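Local coordinates for protein UDP-galactopyranose mutase (Deinococcus radiodurans, PDB 3HDQ) that binds FAD and UDP-galactopyranose and probably interconverts the pyranose and furanose forms of UDP-galactose, at residues D31-G36 against Q253-T258; V77-Y82 against F279-H284; T304-F309 against V322-P327. All coordinates share one frame; numbering follows the deposited sequence.

Contact 1 of 3, residues D31-G36 against Q253-T258; sequences DYLIVG and QHMIYT. With FAD (flavin-adenine dinucleotide), chain L.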
loop_
_atom_site.group_PDB
_atom_site.type_symbol
_atom_site.label_atom_id
_atom_site.label_comp_id
_atom_site.label_asym_id
_atom_site.label_seq_id
_atom_site.Cartn_x
_atom_site.Cartn_y
_atom_site.Cartn_z
ATOM N N ASP A 31 -10.262 -22.888 7.646
ATOM C CA ASP A 31 -11.285 -23.533 6.838
ATOM C C ASP A 31 -10.876 -23.501 5.361
ATOM O O ASP A 31 -11.128 -24.451 4.618
ATOM C CB ASP A 31 -12.645 -22.857 7.052
ATOM C CG ASP A 31 -13.110 -22.927 8.498
ATOM O OD1 ASP A 31 -13.516 -24.026 8.932
ATOM O OD2 ASP A 31 -13.073 -21.892 9.203
ATOM N N TYR A 32 -10.236 -22.408 4.947
ATOM C CA TYR A 32 -9.795 -22.248 3.561
ATOM C C TYR A 32 -8.444 -21.571 3.453
ATOM O O TYR A 32 -8.214 -20.513 4.052
ATOM C CB TYR A 32 -10.789 -21.411 2.762
ATOM C CG TYR A 32 -12.131 -22.040 2.557
ATOM C CD1 TYR A 32 -12.408 -22.760 1.407
ATOM C CD2 TYR A 32 -13.137 -21.887 3.494
ATOM C CE1 TYR A 32 -13.646 -23.328 1.202
ATOM C CE2 TYR A 32 -14.380 -22.446 3.300
ATOM C CZ TYR A 32 -14.630 -23.174 2.155
ATOM O OH TYR A 32 -15.872 -23.744 1.952
ATOM N N LEU A 33 -7.555 -22.187 2.687
ATOM C CA LEU A 33 -6.350 -21.522 2.225
ATOM C C LEU A 33 -6.684 -21.035 0.818
ATOM O O LEU A 33 -7.075 -21.830 -0.043
ATOM C CB LEU A 33 -5.179 -22.503 2.188
ATOM C CG LEU A 33 -3.918 -22.143 1.404
ATOM C CD1 LEU A 33 -3.325 -20.865 1.932
ATOM C CD2 LEU A 33 -2.900 -23.281 1.506
ATOM N N ILE A 34 -6.576 -19.731 0.595
ATOM C CA ILE A 34 -6.863 -19.164 -0.715
ATOM C C ILE A 34 -5.580 -18.669 -1.381
ATOM O O ILE A 34 -4.879 -17.812 -0.850
ATOM C CB ILE A 34 -7.882 -18.032 -0.612
ATOM C CG1 ILE A 34 -9.172 -18.548 0.023
ATOM C CG2 ILE A 34 -8.184 -17.461 -1.970
ATOM C CD1 ILE A 34 -10.298 -17.516 0.007
ATOM N N VAL A 35 -5.266 -19.244 -2.536
ATOM C CA VAL A 35 -4.030 -18.923 -3.249
ATOM C C VAL A 35 -4.286 -17.862 -4.314
ATOM O O VAL A 35 -4.984 -18.116 -5.305
ATOM C CB VAL A 35 -3.408 -20.177 -3.899
ATOM C CG1 VAL A 35 -1.967 -19.896 -4.327
ATOM C CG2 VAL A 35 -3.462 -21.369 -2.934
ATOM N N GLY A 36 -3.728 -16.674 -4.090
ATOM C CA GLY A 36 -3.920 -15.529 -4.970
ATOM C C GLY A 36 -4.894 -14.511 -4.399
ATOM O O GLY A 36 -5.990 -14.877 -3.980
ATOM N N GLN A 253 -8.420 -26.780 5.758
ATOM C CA GLN A 253 -9.424 -27.777 5.398
ATOM C C GLN A 253 -9.759 -27.818 3.903
ATOM O O GLN A 253 -10.044 -28.881 3.351
ATOM C CB GLN A 253 -10.707 -27.550 6.201
ATOM C CG GLN A 253 -10.531 -27.762 7.688
ATOM C CD GLN A 253 -9.984 -29.144 7.995
ATOM O OE1 GLN A 253 -10.696 -30.145 7.863
ATOM N NE2 GLN A 253 -8.711 -29.210 8.399
ATOM N N HIS A 254 -9.749 -26.659 3.254
ATOM C CA HIS A 254 -10.035 -26.597 1.828
ATOM C C HIS A 254 -9.171 -25.542 1.143
ATOM O O HIS A 254 -8.837 -24.530 1.745
ATOM C CB HIS A 254 -11.519 -26.316 1.575
ATOM C CG HIS A 254 -11.943 -26.584 0.165
ATOM N ND1 HIS A 254 -12.488 -27.785 -0.234
ATOM C CD2 HIS A 254 -11.870 -25.813 -0.948
ATOM C CE1 HIS A 254 -12.748 -27.738 -1.530
ATOM N NE2 HIS A 254 -12.376 -26.556 -1.985
ATOM N N MET A 255 -8.797 -25.797 -0.108
ATOM C CA MET A 255 -7.988 -24.858 -0.875
ATOM C C MET A 255 -8.762 -24.264 -2.051
ATOM O O MET A 255 -9.489 -24.970 -2.765
ATOM C CB MET A 255 -6.685 -25.500 -1.386
ATOM C CG MET A 255 -5.871 -24.543 -2.250
ATOM S SD MET A 255 -4.352 -25.164 -3.005
ATOM C CE MET A 255 -3.281 -25.235 -1.572
ATOM N N ILE A 256 -8.610 -22.954 -2.224
ATOM C CA ILE A 256 -9.098 -22.261 -3.405
ATOM C C ILE A 256 -7.870 -21.761 -4.154
ATOM O O ILE A 256 -7.108 -20.967 -3.625
ATOM C CB ILE A 256 -10.059 -21.110 -3.027
ATOM C CG1 ILE A 256 -11.328 -21.696 -2.395
ATOM C CG2 ILE A 256 -10.431 -20.272 -4.255
ATOM C CD1 ILE A 256 -12.396 -20.696 -2.097
ATOM N N TYR A 257 -7.664 -22.266 -5.370
ATOM C CA TYR A 257 -6.472 -21.944 -6.152
ATOM C C TYR A 257 -6.830 -21.044 -7.346
ATOM O O TYR A 257 -7.778 -21.329 -8.083
ATOM C CB TYR A 257 -5.756 -23.239 -6.611
ATOM C CG TYR A 257 -4.490 -23.013 -7.424
ATOM C CD1 TYR A 257 -3.280 -22.737 -6.806
ATOM C CD2 TYR A 257 -4.512 -23.077 -8.814
ATOM C CE1 TYR A 257 -2.127 -22.517 -7.552
ATOM C CE2 TYR A 257 -3.379 -22.876 -9.562
ATOM C CZ TYR A 257 -2.186 -22.589 -8.935
ATOM O OH TYR A 257 -1.045 -22.385 -9.697
ATOM N N THR A 258 -6.082 -19.953 -7.517
ATOM C CA THR A 258 -6.357 -18.991 -8.591
ATOM C C THR A 258 -5.115 -18.732 -9.457
ATOM O O THR A 258 -5.094 -17.822 -10.282
ATOM C CB THR A 258 -6.950 -17.655 -8.058
ATOM O OG1 THR A 258 -5.934 -16.862 -7.424
ATOM C CG2 THR A 258 -8.095 -17.921 -7.065
HETATM P PA FAD L . -4.981 -12.539 -11.009
HETATM O O1A FAD L . -5.068 -11.130 -10.925
HETATM O O2A FAD L . -4.004 -12.888 -11.956
HETATM O O5B FAD L . -4.568 -13.033 -9.602
HETATM C C5B FAD L . -4.136 -14.308 -9.311
HETATM C C4B FAD L . -3.120 -14.188 -8.223
HETATM O O4B FAD L . -2.652 -15.440 -7.871
HETATM C C3B FAD L . -1.925 -13.426 -8.740
HETATM O O3B FAD L . -1.722 -12.224 -8.075
HETATM C C2B FAD L . -0.772 -14.343 -8.506
HETATM O O2B FAD L . 0.290 -13.630 -7.998
HETATM C C1B FAD L . -1.322 -15.336 -7.526
HETATM N N9A FAD L . -0.595 -16.600 -7.577
HETATM C C8A FAD L . -0.368 -17.396 -8.629
HETATM N N7A FAD L . 0.337 -18.434 -8.259
HETATM C C5A FAD L . 0.582 -18.330 -6.962
HETATM C C6A FAD L . 1.266 -19.109 -6.057
HETATM N N6A FAD L . 1.692 -20.281 -6.385
HETATM N N1A FAD L . 1.353 -18.737 -4.763
HETATM C C2A FAD L . 0.782 -17.585 -4.355
HETATM N N3A FAD L . 0.113 -16.822 -5.243
HETATM C C4A FAD L . 0.018 -17.171 -6.524
HETATM N N1 FAD L . -10.118 -6.554 -17.154
HETATM C C2 FAD L . -11.118 -5.676 -17.287
HETATM O O2 FAD L . -12.223 -5.930 -16.910
HETATM N N3 FAD L . -10.851 -4.493 -17.848
HETATM C C4 FAD L . -9.597 -4.195 -18.265
HETATM O O4 FAD L . -9.346 -3.150 -18.764
HETATM C C4X FAD L . -8.611 -5.101 -18.134
HETATM N N5 FAD L . -7.371 -4.798 -18.569
HETATM C C5X FAD L . -6.382 -5.704 -18.434
HETATM C C6 FAD L . -5.119 -5.381 -18.868
HETATM C C7 FAD L . -4.108 -6.289 -18.734
HETATM C C7M FAD L . -2.750 -5.961 -19.202
HETATM C C8 FAD L . -4.346 -7.503 -18.159
HETATM C C8M FAD L . -3.216 -8.455 -18.047
HETATM C C9 FAD L . -5.614 -7.822 -17.716
HETATM C C9A FAD L . -6.645 -6.927 -17.856
HETATM N N10 FAD L . -7.903 -7.219 -17.416
HETATM C C10 FAD L . -8.875 -6.296 -17.570
HETATM C "C1'" FAD L . -8.257 -8.564 -16.896
HETATM C "C2'" FAD L . -8.058 -8.705 -15.404
HETATM O "O2'" FAD L . -6.707 -8.520 -15.178
HETATM C "C3'" FAD L . -8.445 -10.082 -14.873
HETATM O "O3'" FAD L . -9.763 -10.390 -14.988
HETATM C "C4'" FAD L . -8.353 -10.111 -13.391
HETATM O "O4'" FAD L . -7.360 -9.183 -13.079
HETATM C "C5'" FAD L . -8.026 -11.514 -12.976
HETATM O "O5'" FAD L . -8.322 -11.828 -11.666
HETATM P P FAD L . -7.779 -13.156 -11.078
HETATM O O1P FAD L . -7.983 -13.163 -9.683
HETATM O O2P FAD L . -8.524 -14.202 -11.667
HETATM O O3P FAD L . -6.274 -13.283 -11.469
#

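Contact 2 of 3, residues V77-Y82 against F279-H284; sequences VLIHPY and FRHETH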
loop_
_atom_site.group_PDB
_atom_site.type_symbol
_atom_site.label_atom_id
_atom_site.label_comp_id
_atom_site.label_asym_id
_atom_site.label_seq_id
_atom_site.Cartn_x
_atom_site.Cartn_y
_atom_site.Cartn_z
ATOM N N VAL A 77 1.747 9.973 -9.078
ATOM C CA VAL A 77 0.641 9.683 -9.989
ATOM C C VAL A 77 0.091 8.273 -9.733
ATOM O O VAL A 77 0.845 7.314 -9.656
ATOM C CB VAL A 77 1.065 9.821 -11.474
ATOM C CG1 VAL A 77 -0.112 9.497 -12.405
ATOM C CG2 VAL A 77 1.592 11.223 -11.752
ATOM N N LEU A 78 -1.223 8.162 -9.581
ATOM C CA LEU A 78 -1.879 6.868 -9.430
ATOM C C LEU A 78 -1.785 6.062 -10.725
ATOM O O LEU A 78 -2.288 6.497 -11.751
ATOM C CB LEU A 78 -3.346 7.075 -9.052
ATOM C CG LEU A 78 -4.195 5.834 -8.762
ATOM C CD1 LEU A 78 -3.632 5.033 -7.577
ATOM C CD2 LEU A 78 -5.632 6.246 -8.503
ATOM N N ILE A 79 -1.131 4.899 -10.682
ATOM C CA ILE A 79 -0.932 4.071 -11.879
ATOM C C ILE A 79 -1.348 2.619 -11.673
ATOM O O ILE A 79 -1.606 2.176 -10.545
ATOM C CB ILE A 79 0.542 4.011 -12.284
ATOM C CG1 ILE A 79 1.329 3.282 -11.184
ATOM C CG2 ILE A 79 1.072 5.404 -12.568
ATOM C CD1 ILE A 79 2.728 2.913 -11.538
ATOM N N HIS A 80 -1.402 1.877 -12.773
ATOM C CA HIS A 80 -1.596 0.424 -12.715
ATOM C C HIS A 80 -0.315 -0.266 -13.167
ATOM O O HIS A 80 -0.001 -0.288 -14.360
ATOM C CB HIS A 80 -2.757 -0.014 -13.608
ATOM C CG HIS A 80 -4.020 0.760 -13.386
ATOM N ND1 HIS A 80 -5.140 0.597 -14.172
ATOM C CD2 HIS A 80 -4.334 1.713 -12.475
ATOM C CE1 HIS A 80 -6.094 1.409 -13.751
ATOM N NE2 HIS A 80 -5.630 2.098 -12.721
ATOM N N PRO A 81 0.438 -0.827 -12.219
ATOM C CA PRO A 81 1.719 -1.446 -12.589
ATOM C C PRO A 81 1.596 -2.516 -13.680
ATOM O O PRO A 81 2.562 -2.695 -14.421
ATOM C CB PRO A 81 2.217 -2.070 -11.276
ATOM C CG PRO A 81 1.519 -1.273 -10.195
ATOM C CD PRO A 81 0.168 -0.903 -10.773
ATOM N N TYR A 82 0.453 -3.194 -13.789
ATOM C CA TYR A 82 0.320 -4.295 -14.760
ATOM C C TYR A 82 -0.570 -3.975 -15.957
ATOM O O TYR A 82 -1.268 -4.858 -16.481
ATOM C CB TYR A 82 -0.192 -5.574 -14.085
ATOM C CG TYR A 82 0.573 -5.937 -12.842
ATOM C CD1 TYR A 82 0.089 -5.597 -11.580
ATOM C CD2 TYR A 82 1.783 -6.615 -12.920
ATOM C CE1 TYR A 82 0.795 -5.910 -10.431
ATOM C CE2 TYR A 82 2.500 -6.946 -11.769
ATOM C CZ TYR A 82 2.001 -6.579 -10.527
ATOM O OH TYR A 82 2.700 -6.895 -9.381
ATOM N N PHE A 279 6.140 -4.262 -19.117
ATOM C CA PHE A 279 5.594 -2.920 -19.016
ATOM C C PHE A 279 6.702 -1.905 -18.861
ATOM O O PHE A 279 7.563 -2.055 -18.004
ATOM C CB PHE A 279 4.655 -2.814 -17.809
ATOM C CG PHE A 279 3.584 -3.867 -17.775
ATOM C CD1 PHE A 279 3.754 -5.020 -17.026
ATOM C CD2 PHE A 279 2.415 -3.705 -18.495
ATOM C CE1 PHE A 279 2.771 -5.994 -16.983
ATOM C CE2 PHE A 279 1.421 -4.673 -18.466
ATOM C CZ PHE A 279 1.596 -5.822 -17.707
ATOM N N ARG A 280 6.689 -0.872 -19.695
ATOM C CA ARG A 280 7.621 0.219 -19.511
ATOM C C ARG A 280 6.886 1.496 -19.119
ATOM O O ARG A 280 6.134 2.087 -19.900
ATOM C CB ARG A 280 8.525 0.399 -20.734
ATOM C CG ARG A 280 9.630 -0.641 -20.767
ATOM C CD ARG A 280 10.423 -0.617 -22.051
ATOM N NE ARG A 280 10.921 -1.951 -22.368
ATOM C CZ ARG A 280 11.664 -2.244 -23.428
ATOM N NH1 ARG A 280 12.015 -1.290 -24.283
ATOM N NH2 ARG A 280 12.062 -3.493 -23.629
ATOM N N HIS A 281 7.100 1.898 -17.871
ATOM C CA HIS A 281 6.461 3.074 -17.287
ATOM C C HIS A 281 7.288 4.340 -17.488
ATOM O O HIS A 281 8.513 4.318 -17.366
ATOM C CB HIS A 281 6.220 2.841 -15.790
ATOM C CG HIS A 281 5.201 1.782 -15.506
ATOM N ND1 HIS A 281 3.852 2.055 -15.396
ATOM C CD2 HIS A 281 5.332 0.444 -15.321
ATOM C CE1 HIS A 281 3.198 0.930 -15.152
ATOM N NE2 HIS A 281 4.075 -0.062 -15.101
ATOM N N GLU A 282 6.620 5.445 -17.795
ATOM C CA GLU A 282 7.303 6.729 -17.962
ATOM C C GLU A 282 6.496 7.850 -17.329
ATOM O O GLU A 282 5.269 7.808 -17.301
ATOM C CB GLU A 282 7.544 7.045 -19.446
ATOM C CG GLU A 282 8.553 6.121 -20.139
ATOM C CD GLU A 282 8.674 6.383 -21.645
ATOM O OE1 GLU A 282 8.337 7.511 -22.080
ATOM O OE2 GLU A 282 9.107 5.460 -22.386
ATOM N N THR A 283 7.194 8.856 -16.822
ATOM C CA THR A 283 6.536 10.061 -16.347
ATOM C C THR A 283 7.059 11.251 -17.137
ATOM O O THR A 283 8.263 11.419 -17.292
ATOM C CB THR A 283 6.787 10.299 -14.845
ATOM O OG1 THR A 283 6.302 9.176 -14.095
ATOM C CG2 THR A 283 6.087 11.584 -14.383
ATOM N N HIS A 284 6.144 12.073 -17.633
ATOM C CA HIS A 284 6.503 13.198 -18.472
ATOM C C HIS A 284 6.074 14.480 -17.804
ATOM O O HIS A 284 5.063 14.517 -17.101
ATOM C CB HIS A 284 5.838 13.072 -19.839
ATOM C CG HIS A 284 6.388 11.954 -20.661
ATOM N ND1 HIS A 284 5.781 10.718 -20.738
ATOM C CD2 HIS A 284 7.502 11.875 -21.425
ATOM C CE1 HIS A 284 6.491 9.931 -21.525
ATOM N NE2 HIS A 284 7.541 10.608 -21.955
#

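Contact 3 of 3, residues T304-F309 against V322-P327; sequences TRVSEF and VVYEYP. With GDU (galactose-uridine-5'-diphosphate), chain K.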
loop_
_atom_site.group_PDB
_atom_site.type_symbol
_atom_site.label_atom_id
_atom_site.label_comp_id
_atom_site.label_asym_id
_atom_site.label_seq_id
_atom_site.Cartn_x
_atom_site.Cartn_y
_atom_site.Cartn_z
ATOM N N THR A 304 2.322 -2.775 -28.212
ATOM C CA THR A 304 0.958 -2.851 -28.706
ATOM C C THR A 304 0.192 -1.562 -28.441
ATOM O O THR A 304 -0.632 -1.162 -29.253
ATOM C CB THR A 304 0.192 -4.012 -28.045
ATOM O OG1 THR A 304 0.454 -4.007 -26.636
ATOM C CG2 THR A 304 0.615 -5.354 -28.645
ATOM N N ARG A 305 0.452 -0.927 -27.298
ATOM C CA ARG A 305 -0.296 0.265 -26.912
ATOM C C ARG A 305 0.394 1.106 -25.832
ATOM O O ARG A 305 1.314 0.638 -25.153
ATOM C CB ARG A 305 -1.711 -0.111 -26.463
ATOM C CG ARG A 305 -1.746 -1.136 -25.362
ATOM C CD ARG A 305 -3.161 -1.506 -24.944
ATOM N NE ARG A 305 -3.092 -2.548 -23.926
ATOM C CZ ARG A 305 -4.058 -3.415 -23.646
ATOM N NH1 ARG A 305 -5.218 -3.383 -24.301
ATOM N NH2 ARG A 305 -3.855 -4.327 -22.705
ATOM N N VAL A 306 -0.056 2.355 -25.714
ATOM C CA VAL A 306 0.332 3.263 -24.640
ATOM C C VAL A 306 -0.929 3.726 -23.961
ATOM O O VAL A 306 -1.889 4.100 -24.629
ATOM C CB VAL A 306 0.949 4.579 -25.153
ATOM C CG1 VAL A 306 2.004 5.098 -24.167
ATOM C CG2 VAL A 306 1.478 4.438 -26.545
ATOM N N SER A 307 -0.907 3.758 -22.638
ATOM C CA SER A 307 -2.044 4.237 -21.877
ATOM C C SER A 307 -1.608 5.344 -20.931
ATOM O O SER A 307 -0.464 5.354 -20.456
ATOM C CB SER A 307 -2.707 3.089 -21.116
ATOM O OG SER A 307 -3.168 2.106 -22.025
ATOM N N GLU A 308 -2.523 6.279 -20.673
ATOM C CA GLU A 308 -2.235 7.440 -19.825
ATOM C C GLU A 308 -3.226 7.471 -18.676
ATOM O O GLU A 308 -4.412 7.739 -18.866
ATOM C CB GLU A 308 -2.315 8.743 -20.625
ATOM C CG GLU A 308 -1.909 9.978 -19.841
ATOM C CD GLU A 308 -1.894 11.235 -20.699
ATOM O OE1 GLU A 308 -1.304 12.246 -20.261
ATOM O OE2 GLU A 308 -2.477 11.206 -21.805
ATOM N N PHE A 309 -2.721 7.195 -17.481
ATOM C CA PHE A 309 -3.575 6.878 -16.353
ATOM C C PHE A 309 -4.518 7.982 -15.900
ATOM O O PHE A 309 -5.618 7.686 -15.428
ATOM C CB PHE A 309 -2.722 6.365 -15.202
ATOM C CG PHE A 309 -2.116 5.030 -15.487
ATOM C CD1 PHE A 309 -0.749 4.890 -15.651
ATOM C CD2 PHE A 309 -2.931 3.913 -15.649
ATOM C CE1 PHE A 309 -0.199 3.654 -15.934
ATOM C CE2 PHE A 309 -2.390 2.677 -15.944
ATOM C CZ PHE A 309 -1.026 2.545 -16.090
ATOM N N VAL A 322 2.571 7.358 -17.975
ATOM C CA VAL A 322 2.071 6.462 -19.005
ATOM C C VAL A 322 2.788 5.116 -18.939
ATOM O O VAL A 322 3.871 5.005 -18.354
ATOM C CB VAL A 322 2.285 7.057 -20.415
ATOM C CG1 VAL A 322 1.631 8.411 -20.525
ATOM C CG2 VAL A 322 3.778 7.148 -20.737
ATOM N N VAL A 323 2.178 4.105 -19.556
ATOM C CA VAL A 323 2.790 2.792 -19.681
ATOM C C VAL A 323 2.723 2.270 -21.120
ATOM O O VAL A 323 1.681 2.359 -21.781
ATOM C CB VAL A 323 2.128 1.760 -18.737
ATOM C CG1 VAL A 323 0.666 1.534 -19.122
ATOM C CG2 VAL A 323 2.905 0.452 -18.764
ATOM N N TYR A 324 3.850 1.736 -21.585
ATOM C CA TYR A 324 3.957 1.019 -22.859
ATOM C C TYR A 324 4.018 -0.490 -22.604
ATOM O O TYR A 324 4.834 -0.952 -21.810
ATOM C CB TYR A 324 5.233 1.435 -23.588
ATOM C CG TYR A 324 5.231 2.878 -24.058
ATOM C CD1 TYR A 324 4.881 3.201 -25.360
ATOM C CD2 TYR A 324 5.587 3.913 -23.199
ATOM C CE1 TYR A 324 4.880 4.511 -25.794
ATOM C CE2 TYR A 324 5.590 5.235 -23.625
ATOM C CZ TYR A 324 5.234 5.525 -24.924
ATOM O OH TYR A 324 5.222 6.826 -25.364
ATOM N N GLU A 325 3.166 -1.254 -23.285
ATOM C CA GLU A 325 3.151 -2.706 -23.135
ATOM C C GLU A 325 3.848 -3.450 -24.275
ATOM O O GLU A 325 3.492 -3.300 -25.445
ATOM C CB GLU A 325 1.719 -3.229 -23.036
ATOM C CG GLU A 325 0.969 -2.824 -21.806
ATOM C CD GLU A 325 -0.500 -3.161 -21.925
ATOM O OE1 GLU A 325 -1.312 -2.217 -21.952
ATOM O OE2 GLU A 325 -0.839 -4.363 -22.021
ATOM N N TYR A 326 4.820 -4.279 -23.915
ATOM C CA TYR A 326 5.474 -5.161 -24.875
ATOM C C TYR A 326 5.071 -6.624 -24.632
ATOM O O TYR A 326 5.331 -7.174 -23.565
ATOM C CB TYR A 326 6.995 -5.021 -24.770
ATOM C CG TYR A 326 7.516 -3.613 -24.985
ATOM C CD1 TYR A 326 7.295 -2.613 -24.040
ATOM C CD2 TYR A 326 8.243 -3.286 -26.126
ATOM C CE1 TYR A 326 7.774 -1.319 -24.235
ATOM C CE2 TYR A 326 8.729 -1.993 -26.330
ATOM C CZ TYR A 326 8.494 -1.015 -25.383
ATOM O OH TYR A 326 8.977 0.267 -25.581
ATOM N N PRO A 327 4.434 -7.256 -25.626
ATOM C CA PRO A 327 4.075 -8.682 -25.562
ATOM C C PRO A 327 5.305 -9.556 -25.351
ATOM O O PRO A 327 6.318 -9.340 -26.016
ATOM C CB PRO A 327 3.486 -8.959 -26.946
ATOM C CG PRO A 327 3.021 -7.621 -27.437
ATOM C CD PRO A 327 4.021 -6.631 -26.890
HETATM N N1 GDU K . -7.422 -6.438 -31.366
HETATM C C2 GDU K . -6.857 -5.901 -32.345
HETATM N N3 GDU K . -6.574 -4.727 -32.717
HETATM C C4 GDU K . -6.963 -3.787 -31.837
HETATM C C5 GDU K . -7.653 -4.237 -30.605
HETATM C C6 GDU K . -7.849 -5.557 -30.417
HETATM O O2 GDU K . -6.403 -6.866 -33.283
HETATM O O4 GDU K . -6.731 -2.597 -32.034
HETATM C C1D GDU K . -7.580 -7.855 -31.198
HETATM C C2D GDU K . -6.381 -8.667 -30.651
HETATM O O2D GDU K . -6.401 -10.024 -31.078
HETATM C C3D GDU K . -6.610 -8.528 -29.160
HETATM C C4D GDU K . -8.108 -8.821 -29.123
HETATM O O4D GDU K . -8.648 -8.216 -30.302
HETATM O O3D GDU K . -5.824 -9.465 -28.427
HETATM C C5D GDU K . -8.818 -8.547 -27.806
HETATM O O5D GDU K . -8.679 -7.125 -27.625
HETATM P PA GDU K . -8.585 -6.452 -26.181
HETATM O O1A GDU K . -8.776 -4.984 -26.349
HETATM O O2A GDU K . -9.681 -6.990 -25.359
HETATM O O3A GDU K . -7.139 -6.667 -25.561
HETATM P PB GDU K . -6.872 -6.693 -24.001
HETATM O O1B GDU K . -5.413 -6.951 -23.962
HETATM O O2B GDU K . -7.527 -7.773 -23.224
HETATM O O3B GDU K . -7.099 -5.274 -23.284
HETATM C "C1'" GDU K . -7.286 -4.877 -21.911
HETATM C "C2'" GDU K . -8.777 -5.031 -21.543
HETATM C "C3'" GDU K . -9.567 -4.346 -22.682
HETATM C "C4'" GDU K . -9.297 -2.814 -22.592
HETATM C "C5'" GDU K . -7.761 -2.582 -22.586
HETATM C "C6'" GDU K . -7.353 -1.129 -22.210
HETATM O "O2'" GDU K . -9.133 -6.410 -21.334
HETATM O "O3'" GDU K . -10.968 -4.677 -22.547
HETATM O "O4'" GDU K . -9.911 -2.325 -21.381
HETATM O "O5'" GDU K . -6.910 -3.481 -21.819
HETATM O "O6'" GDU K . -7.051 -0.317 -23.370
HETATM O O HOH W 1 -0.728 0.504 -22.152
#

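Contact 1 of 3, residues D31-G36 against Q253-T258
V35 and T258 meet beside the adenosine half of FAD. The T258 hydroxyl OG1 donates to V35 O at 2.6 Å, in the carbonyl plane and on a lone pair. OG1 sits between the backbone N and the carbonyl carbon (chi1 75°), turned to that oxygen. T258 N adds only a weak bond to the same V35 O. G36 follows directly, and its CA lies 3.4 Å from T258 OG1. Any side chain at G36 would run into that hydroxyl. G36 CA also approaches FAD O4B at 3.2 Å, and V35 CG1 touches the adenine at N1A (3.5 Å). An alanine in place of T258 would probably leave V35 O with just the weak amide bond and remove the hydroxyl that packs against G36.

Further back the strands run parallel, 15° apart. L33 N binds H254 O, I256 N binds L33 O, and V35 N binds I256 O at 2.7 Å. One face carries L33, V35, M255 and Y257. There the methyl tip of M255, CE, reaches L33 CD2 at 3.7 Å, and its SD lies against V35 CG2. The other face carries Y32, I34, H254 and I256. I34 and I256 lie side by side, pointing the same way, and the Y32 ring leans on H254 CB with the ring planes inclined. Helix 39-50 covers this side, and strand 55-58 pairs with the other edge of 31-36. Strand 30-35 is the middle strand of a five-stranded parallel Rossmann-type sheet, and 252-257 is its neighbour. G36 is consistent with the first glycine of a GxGxxG dinucleotide-binding turn.

Contact 2 of 3, residues V77-Y82 against F279-H284
Y82 and F279 have the nearest CA atoms of the pair, 6.9 Å apart, so the loop around 80-82 meets strand 279-284 through side chains and not through sheet pairing. The F279 ring lies flat beneath the loop backbone. Y82 CA stands over one face, 3.8 Å from the ring centroid and 21° off the normal, a CH-pi contact. P81 O lies over the same face, offset toward the rim. At the tip of the ring, F279 CZ comes within 3.3 Å of Y82 O. F279 CE1 lies at the edge of the Y82 ring, near its plane.

H281 adds the polar bond. Its CG is anti to the carbonyl carbon (chi1 -68°), and the imidazole edge faces the loop. NE2 donates to P81 O at 3.1 Å, and the acceptor lies almost in the ring plane. The donor is tilted from the carbonyl plane of P81. CE1 of the same edge is 3.5 Å from H80 O, while I79 CD1 packs obliquely near H281 ND1 at 4.1 Å. Beyond the contact, Y82 OH bonds H63 NE2, the Y82 ring takes a cation-pi contact from R61, and Y82 touches FAD.

P81 O takes the N-H of H281 and also lies over the rim of the F279 ring; of the two, the hydrogen bond is the polar tie. The bond implies that H281 probably carries a proton on NE2, and both aromatic residues read mainly the backbone of the loop.

Contact 3 of 3, residues T304-F309 against V322-P327
V306 and Y324 form the apolar centre. V306 CG1 sits over the middle of the Y324 ring, 3.4 Å from its centroid and 14° off the normal, a CH-pi contact. The side chains lie side by side. On that face V322 packs against V306 and E308. On the opposite face V323 CG1 meets CZ of F309, just past the strand, at 3.6 Å.

The backbones pair antiparallel. S307 and V323 exchange two hydrogen bonds, E325 N binds R305 O, and T304 N binds E325 O at 3.0 Å. A water bonds S307 OG and donates to V323 O and E325 OE1; S307 OG also bonds T294 OG1.

At the polar edge R305 grips E325 side-on. NE meets OE1 at 2.7 Å from above the carboxylate plane, while NH2 meets OE2 at 3.1 Å on its syn lone pair. The guanidinium and carboxylate planes are 47° apart. R305 CG sits between the backbone N and the carbonyl carbon (chi1 55°), and the chain then runs extended to NE. NH1 donates to GDU O3B, between the beta-phosphate and the galactose, at 2.9 Å; NH2 adds weak bonds to O1B and O3B. The carboxylate is likely to fix the guanidinium's rotation and offset its charge. E325 also touches FAD. This is an antiparallel strand pair of the mixed sheet, bearing a substrate-binding arginine beside the flavin in the UDP-galactopyranose mutase active site.

Contacts 2 and 3 are neighbours, their centres about 8 Å apart. Strands 274-284 and 320-336 lie side by side in the mixed sheet, joined by R280 N to Y324 O and E282 O to V322 N. F309 of contact 3 also packs against the 77-82 segment. Contact 1 lies apart, in the parallel sheet, with its centre more than 30 Å from both others. Contacts 1 and 3 are buried, and contact 2 is only partly so. Contact 1 is mostly regular backbone bonding with apolar faces. Contact 2 relies on aromatic side chains meeting a loop. Contact 3 adds a salt bridge at the substrate. FAD spans the distance, its adenine end at contact 1.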